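Local coordinates for hypothetical protein HI1011 (Haemophilus influenzae, PDB 1YZY), which catalyses the ATP-dependent phosphorylation of 3-oxo-tetronate to 3-oxo-tetronate 4-phosphate and belongs to the four-carbon acid sugar kinase family, at residues A[39-44]-A[369-374]; A[102-107]-A[213-218]. All blocks are in the same frame, centred on the assembly; numbering follows the deposited sequence.

Contact 1 of 2, residues A[39-44]-A[369-374]; sequences SKVDAI and GFHIGK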
# COMPACT_ATOMS: atom_id res chain seq x y z
N SER A 39 -0.47 12.99 -15.63
CA SER A 39 -1.15 11.79 -16.10
C SER A 39 -2.63 11.75 -15.71
O SER A 39 -3.02 12.24 -14.63
CB SER A 39 -0.43 10.55 -15.56
OG SER A 39 -0.59 9.47 -16.45
N LYS A 40 -3.46 11.18 -16.59
CA LYS A 40 -4.89 11.07 -16.36
C LYS A 40 -5.23 9.65 -15.90
O LYS A 40 -5.17 8.71 -16.70
CB LYS A 40 -5.66 11.37 -17.65
CG LYS A 40 -5.19 12.61 -18.41
CD LYS A 40 -5.53 13.91 -17.69
CE LYS A 40 -7.02 14.23 -17.78
NZ LYS A 40 -7.32 15.57 -17.19
N VAL A 41 -5.55 9.49 -14.62
CA VAL A 41 -5.91 8.18 -14.06
C VAL A 41 -7.28 8.23 -13.37
O VAL A 41 -7.86 9.31 -13.19
CB VAL A 41 -4.86 7.66 -13.04
CG1 VAL A 41 -3.55 7.36 -13.75
CG2 VAL A 41 -4.66 8.66 -11.91
N ASP A 42 -7.79 7.06 -13.00
CA ASP A 42 -9.09 6.94 -12.34
C ASP A 42 -9.02 7.19 -10.84
O ASP A 42 -9.99 7.65 -10.24
CB ASP A 42 -9.68 5.54 -12.56
CG ASP A 42 -9.88 5.20 -14.02
OD1 ASP A 42 -10.29 6.10 -14.79
OD2 ASP A 42 -9.65 4.03 -14.38
N ALA A 43 -7.89 6.84 -10.24
CA ALA A 43 -7.69 7.01 -8.80
C ALA A 43 -6.26 7.39 -8.43
O ALA A 43 -5.29 6.93 -9.04
CB ALA A 43 -8.10 5.73 -8.07
N ILE A 44 -6.12 8.26 -7.44
CA ILE A 44 -4.81 8.66 -6.96
C ILE A 44 -4.81 8.46 -5.46
O ILE A 44 -5.69 8.98 -4.77
CB ILE A 44 -4.49 10.13 -7.26
CG1 ILE A 44 -4.60 10.41 -8.76
CG2 ILE A 44 -3.07 10.46 -6.78
CD1 ILE A 44 -4.50 11.88 -9.12
N GLY A 369 6.34 8.65 -6.85
CA GLY A 369 5.06 7.99 -6.98
C GLY A 369 5.14 6.98 -8.11
O GLY A 369 6.11 6.96 -8.87
N PHE A 370 4.11 6.15 -8.23
CA PHE A 370 4.10 5.13 -9.26
C PHE A 370 2.70 4.84 -9.78
O PHE A 370 1.71 5.15 -9.12
CB PHE A 370 4.64 3.82 -8.68
CG PHE A 370 5.99 3.95 -8.03
CD1 PHE A 370 7.15 3.80 -8.78
CD2 PHE A 370 6.10 4.24 -6.67
CE1 PHE A 370 8.41 3.93 -8.19
CE2 PHE A 370 7.35 4.38 -6.07
CZ PHE A 370 8.50 4.22 -6.83
N HIS A 371 2.65 4.31 -10.99
CA HIS A 371 1.40 3.88 -11.60
C HIS A 371 1.26 2.40 -11.19
O HIS A 371 2.18 1.63 -11.48
CB HIS A 371 1.53 3.84 -13.12
CG HIS A 371 1.41 5.18 -13.76
ND1 HIS A 371 0.23 5.65 -14.31
CD2 HIS A 371 2.31 6.18 -13.91
CE1 HIS A 371 0.42 6.87 -14.77
NE2 HIS A 371 1.67 7.22 -14.54
N ILE A 372 0.16 2.00 -10.55
CA ILE A 372 0.08 0.59 -10.17
C ILE A 372 -0.39 -0.32 -11.31
O ILE A 372 -1.40 -0.04 -11.97
CB ILE A 372 -0.88 0.48 -8.97
CG1 ILE A 372 -0.63 1.63 -7.98
CG2 ILE A 372 -0.71 -0.87 -8.27
CD1 ILE A 372 0.57 1.41 -7.07
N GLY A 373 0.37 -1.39 -11.53
CA GLY A 373 0.07 -2.32 -12.60
C GLY A 373 -0.27 -3.74 -12.18
O GLY A 373 -0.57 -4.00 -11.01
N LYS A 374 -0.17 -4.66 -13.13
CA LYS A 374 -0.49 -6.06 -12.92
C LYS A 374 0.18 -6.73 -11.73
O LYS A 374 1.38 -6.57 -11.50
CB LYS A 374 -0.24 -6.86 -14.19
CG LYS A 374 -1.12 -8.08 -14.35
CD LYS A 374 -1.23 -8.42 -15.81
CE LYS A 374 -1.95 -9.72 -16.03
NZ LYS A 374 -1.89 -10.08 -17.48
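S39 and V41 both reach the imidazole of H371, and each meets it in a different way. The polar approach is that of S39. S39 OG lies in the ring plane, at its edge, 3.3 Å from H371 CE1 and 3.7 Å from H371 NE2. No hydrogen bond joins the two segments, so this is an edge contact of a hydroxyl with the polarised C-H side of the ring. OG comes there because it points away from the backbone N of its own residue (chi1 -151°), and the short serine side chain lets the loop sit near the ring.

The apolar approach is that of V41, whose CG1 comes in obliquely, 4.1 Å from H371 CE1 and 4.2 Å from H371 ND1. A branched, compact residue suits this place, because V41 also rests on V27 of strand 26-30. V41 CA and H371 CA stand 8.8 Å apart, and the imidazole, touching V27 as well, fills much of that distance with V41. Strand 26-30 lies between 43-47 and the antiparallel 369-375, so the contact lies where the sugar-binding N-terminal and nucleotide-binding C-terminal domains of this four-carbon acid sugar kinase meet.

Contact 2 of 2, residues A[102-107]-A[213-218]; sequences DELNED and DFKLVT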
# COMPACT_ATOMS: atom_id res chain seq x y z
N ASP A 102 -15.23 19.47 7.12
CA ASP A 102 -15.28 20.93 7.18
C ASP A 102 -14.81 21.57 5.88
O ASP A 102 -15.48 22.44 5.32
CB ASP A 102 -14.41 21.43 8.33
CG ASP A 102 -15.03 21.15 9.69
OD1 ASP A 102 -16.27 21.06 9.77
OD2 ASP A 102 -14.26 21.04 10.67
N GLU A 103 -13.62 21.18 5.44
CA GLU A 103 -13.05 21.71 4.22
C GLU A 103 -13.98 21.51 3.03
O GLU A 103 -14.10 22.39 2.17
CB GLU A 103 -11.69 21.05 3.95
CG GLU A 103 -11.07 21.37 2.59
CD GLU A 103 -10.81 22.85 2.35
OE1 GLU A 103 -10.47 23.57 3.31
OE2 GLU A 103 -10.94 23.29 1.19
N LEU A 104 -14.65 20.37 3.01
CA LEU A 104 -15.57 20.02 1.93
C LEU A 104 -16.97 20.64 1.99
O LEU A 104 -17.70 20.58 0.99
CB LEU A 104 -15.69 18.50 1.82
CG LEU A 104 -14.54 17.78 1.10
CD1 LEU A 104 -14.58 16.30 1.40
CD2 LEU A 104 -14.64 18.03 -0.40
N ASN A 105 -17.35 21.24 3.12
CA ASN A 105 -18.69 21.83 3.27
C ASN A 105 -19.75 20.73 3.29
O ASN A 105 -20.87 20.91 2.80
CB ASN A 105 -18.99 22.83 2.15
CG ASN A 105 -18.69 24.25 2.55
OD1 ASN A 105 -18.79 24.61 3.72
ND2 ASN A 105 -18.35 25.08 1.56
N GLU A 106 -19.36 19.58 3.82
CA GLU A 106 -20.22 18.42 3.94
C GLU A 106 -20.43 18.16 5.42
O GLU A 106 -19.64 18.63 6.25
CB GLU A 106 -19.56 17.21 3.28
CG GLU A 106 -19.36 17.35 1.78
CD GLU A 106 -20.67 17.29 1.02
OE1 GLU A 106 -21.23 16.19 0.92
OE2 GLU A 106 -21.13 18.34 0.54
N ASP A 107 -21.49 17.44 5.78
CA ASP A 107 -21.77 17.17 7.18
C ASP A 107 -22.11 15.73 7.53
O ASP A 107 -22.56 15.45 8.64
CB ASP A 107 -22.84 18.13 7.73
CG ASP A 107 -23.92 18.45 6.71
OD1 ASP A 107 -24.66 17.53 6.32
OD2 ASP A 107 -24.03 19.63 6.31
N ASP A 213 -22.61 8.83 -4.43
CA ASP A 213 -22.60 10.28 -4.62
C ASP A 213 -22.03 11.06 -3.44
O ASP A 213 -22.11 12.29 -3.41
CB ASP A 213 -24.00 10.80 -4.96
CG ASP A 213 -24.46 10.35 -6.34
OD1 ASP A 213 -23.73 10.60 -7.33
OD2 ASP A 213 -25.55 9.74 -6.43
N PHE A 214 -21.53 10.34 -2.44
CA PHE A 214 -20.92 10.95 -1.27
C PHE A 214 -19.63 11.66 -1.70
O PHE A 214 -18.83 11.10 -2.44
CB PHE A 214 -20.57 9.89 -0.23
CG PHE A 214 -21.67 9.60 0.76
CD1 PHE A 214 -22.97 9.38 0.33
CD2 PHE A 214 -21.38 9.50 2.11
CE1 PHE A 214 -23.98 9.06 1.24
CE2 PHE A 214 -22.38 9.17 3.03
CZ PHE A 214 -23.68 8.95 2.60
N LYS A 215 -19.45 12.90 -1.24
CA LYS A 215 -18.26 13.69 -1.55
C LYS A 215 -17.08 13.08 -0.80
O LYS A 215 -15.93 13.20 -1.24
CB LYS A 215 -18.48 15.13 -1.06
CG LYS A 215 -17.86 16.19 -1.92
CD LYS A 215 -18.71 16.45 -3.14
CE LYS A 215 -18.09 17.53 -4.02
NZ LYS A 215 -16.76 17.15 -4.60
N LEU A 216 -17.38 12.47 0.34
CA LEU A 216 -16.39 11.82 1.20
C LEU A 216 -16.86 10.53 1.88
O LEU A 216 -17.98 10.44 2.38
CB LEU A 216 -15.94 12.80 2.30
CG LEU A 216 -15.06 12.21 3.40
CD1 LEU A 216 -13.68 11.87 2.83
CD2 LEU A 216 -14.94 13.19 4.55
N VAL A 217 -15.99 9.52 1.89
CA VAL A 217 -16.28 8.26 2.55
C VAL A 217 -15.01 7.83 3.29
O VAL A 217 -13.92 8.28 2.95
CB VAL A 217 -16.73 7.14 1.55
CG1 VAL A 217 -17.93 7.60 0.73
CG2 VAL A 217 -15.60 6.74 0.65
N THR A 218 -15.16 7.01 4.32
CA THR A 218 -14.01 6.54 5.10
C THR A 218 -14.08 5.02 5.33
O THR A 218 -15.15 4.41 5.22
CB THR A 218 -13.89 7.26 6.49
OG1 THR A 218 -14.72 6.62 7.47
CG2 THR A 218 -14.30 8.73 6.39
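K215 NZ hydrogen-bonds to the backbone carbonyl O of T75, and the lysine end leads away from E106, while its CB touches E106 and its CG touches L104 at the end of helix 93-104. That helix closes in a Schellman motif: N105 takes a positive phi (68°), which an asparagine tolerates well, and N105 N bonds back to D102 O at 3.1 Å. L104, just before the turn, and E106, just after it, both point toward segment 213-218.

E106 lies across K215 at about a right angle, with E106 OE1 3.6 Å and E106 CG 3.7 Å from K215 CB. Its chain is bent at chi2 (-70°), which lays the carboxylate end against the lysine's aliphatic root. This is not a salt bridge, since E106 OE2 and K215 NZ stand 6.9 Å apart, although the opposite charges may still attract weakly. Glutamate and lysine suit this partly exposed position, each joining an aliphatic stem to a charged end.

Deeper in, leucines take over. L216, on strand 216-219, also packs on L100, L101 and F77, while L104 rests on F77 and Y66. L104 divides its branches, L104 CD2 lying 4.0 Å from K215 CG and L104 CD1 3.9 Å from L216 CB.

Overall arrangement
Contact 2 is nested within the long chain excursion that contact 1 closes, yet the two do not touch: their centres are about 23 Å apart and their nearest atoms about 11 Å. Contact 1 sits nearer the middle of the molecule and joins the two domains, whereas contact 2 is wholly within the sugar-binding one; the centre of contact 1 lies about 13 Å from the centre of the chain, that of contact 2 about 23 Å. Strands 77-80 and 3-6 come between strand 216-219 of contact 2 and strand 43-47 of contact 1 in the strand order. Neither contact includes the ATP-binding residues inferred by similarity, S254, G354 to T357 and G397, which belong to the nucleotide-binding domain.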